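Local coordinates for protein Fe-superoxide dismutase homolog (Plasmodium berghei, PDB 2A03) that converts toxic superoxide radicals to hydrogen peroxide and oxygen at a redox-active metal centre, probably iron in its native state, at residues A76-I79 against W80-S83. Sequence-based numbering, arbitrary orientation.
Sequences AAQI and WNHS. With MN (manganese (II) ion), chain C.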
loop_
_atom_site.group_PDB
_atom_site.type_symbol
_atom_site.label_atom_id
_atom_site.label_comp_id
_atom_site.label_asym_id
_atom_site.label_seq_id
_atom_site.Cartn_x
_atom_site.Cartn_y
_atom_site.Cartn_z
ATOM N N ALA A 76 -11.792 0.837 -11.502
ATOM C CA ALA A 76 -11.982 0.030 -12.704
ATOM C C ALA A 76 -10.758 -0.825 -12.982
ATOM O O ALA A 76 -10.873 -2.025 -13.292
ATOM C CB ALA A 76 -12.270 0.921 -13.893
ATOM N N ALA A 77 -9.593 -0.189 -12.893
ATOM C CA ALA A 77 -8.323 -0.848 -13.106
ATOM C C ALA A 77 -8.111 -1.957 -12.090
ATOM O O ALA A 77 -7.645 -3.027 -12.447
ATOM C CB ALA A 77 -7.213 0.137 -13.024
ATOM N N GLN A 78 -8.466 -1.707 -10.832
ATOM C CA GLN A 78 -8.303 -2.727 -9.795
ATOM C C GLN A 78 -9.222 -3.911 -10.042
ATOM O O GLN A 78 -8.862 -5.046 -9.729
ATOM C CB GLN A 78 -8.508 -2.149 -8.374
ATOM C CG GLN A 78 -7.315 -1.289 -7.882
ATOM C CD GLN A 78 -6.048 -2.116 -7.614
ATOM O OE1 GLN A 78 -5.294 -2.436 -8.531
ATOM N NE2 GLN A 78 -5.816 -2.459 -6.344
ATOM N N ILE A 79 -10.399 -3.663 -10.606
ATOM C CA ILE A 79 -11.287 -4.764 -10.968
ATOM C C ILE A 79 -10.572 -5.656 -11.996
ATOM O O ILE A 79 -10.514 -6.883 -11.844
ATOM C CB ILE A 79 -12.626 -4.270 -11.567
ATOM C CG1 ILE A 79 -13.408 -3.420 -10.563
ATOM C CG2 ILE A 79 -13.471 -5.452 -12.022
ATOM C CD1 ILE A 79 -14.644 -2.733 -11.155
ATOM N N TRP A 80 -10.033 -5.024 -13.033
ATOM C CA TRP A 80 -9.360 -5.732 -14.113
ATOM C C TRP A 80 -8.111 -6.440 -13.601
ATOM O O TRP A 80 -7.874 -7.598 -13.922
ATOM C CB TRP A 80 -8.983 -4.766 -15.258
ATOM C CG TRP A 80 -8.538 -5.494 -16.478
ATOM C CD1 TRP A 80 -9.323 -5.890 -17.526
ATOM C CD2 TRP A 80 -7.207 -5.970 -16.772
ATOM N NE1 TRP A 80 -8.570 -6.568 -18.442
ATOM C CE2 TRP A 80 -7.273 -6.642 -18.000
ATOM C CE3 TRP A 80 -5.986 -5.903 -16.104
ATOM C CZ2 TRP A 80 -6.160 -7.230 -18.590
ATOM C CZ3 TRP A 80 -4.888 -6.485 -16.675
ATOM C CH2 TRP A 80 -4.979 -7.150 -17.911
ATOM N N ASN A 81 -7.303 -5.715 -12.828
ATOM C CA ASN A 81 -6.073 -6.264 -12.266
ATOM C C ASN A 81 -6.343 -7.523 -11.414
ATOM O O ASN A 81 -5.649 -8.527 -11.550
ATOM C CB ASN A 81 -5.337 -5.221 -11.420
ATOM C CG ASN A 81 -4.866 -4.007 -12.219
ATOM O OD1 ASN A 81 -4.736 -4.051 -13.447
ATOM N ND2 ASN A 81 -4.612 -2.898 -11.502
ATOM N N HIS A 82 -7.345 -7.468 -10.538
ATOM C CA HIS A 82 -7.647 -8.606 -9.668
ATOM C C HIS A 82 -8.172 -9.798 -10.427
ATOM O O HIS A 82 -7.756 -10.914 -10.164
ATOM C CB HIS A 82 -8.606 -8.224 -8.558
ATOM C CG HIS A 82 -7.941 -7.447 -7.480
ATOM N ND1 HIS A 82 -7.760 -6.083 -7.560
ATOM C CD2 HIS A 82 -7.350 -7.848 -6.330
ATOM C CE1 HIS A 82 -7.097 -5.675 -6.492
ATOM N NE2 HIS A 82 -6.827 -6.728 -5.736
ATOM N N SER A 83 -9.050 -9.561 -11.388
ATOM C CA SER A 83 -9.487 -10.641 -12.268
ATOM C C SER A 83 -8.302 -11.291 -12.986
ATOM O O SER A 83 -8.278 -12.504 -13.160
ATOM C CB SER A 83 -10.538 -10.139 -13.272
ATOM O OG SER A 83 -11.715 -9.769 -12.572
HETATM MN MN MN C . -5.374 -6.958 -4.271
HETATM O O HOH W 1 -4.529 -4.963 -5.077
#
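The backbone oxygen of Gln78 accepts two hydrogen bonds from His82 on the next turn of helix 70-87. The amide N of His82 reaches Gln78 O at 3.0 Å. From the opposite face of the carbonyl plane the ring ND1 of His82 reaches Gln78 O at 2.6 Å. Gln78 O lies only 1° out of the imidazole plane, and this bond, together with the metal at the other nitrogen, holds the ring's rotation: His82 NE2 binds the manganese at 2.1 Å.

The side chain of Gln78 bends at chi2 (-69°), which brings its amide beside the imidazole, with Gln78 NE2 3.5 Å from His82 CE1. Gln78 OE1 accepts from Asn81 ND2 at 3.1 Å, in the carbonyl plane, although the two amides stand 75° apart. Asn81 ND2 also donates to Ala150 O, and Gln78 NE2 to Tyr43 OH. Gln78 NE2 donates as well, at 3.1 Å, to the metal-bound water.

These buried polar links make the dense part of the contact. The indole of Trp80 is looser: beyond CB it hardly meets 76-79, and it stacks on Phe84 nearer the solvent. With His35, Asp166 and His170 completing the protein ligands, the histidine and the glutamine-held water form the active site of the iron/manganese superoxide dismutase family, the glutamine placed as in the iron-type enzymes.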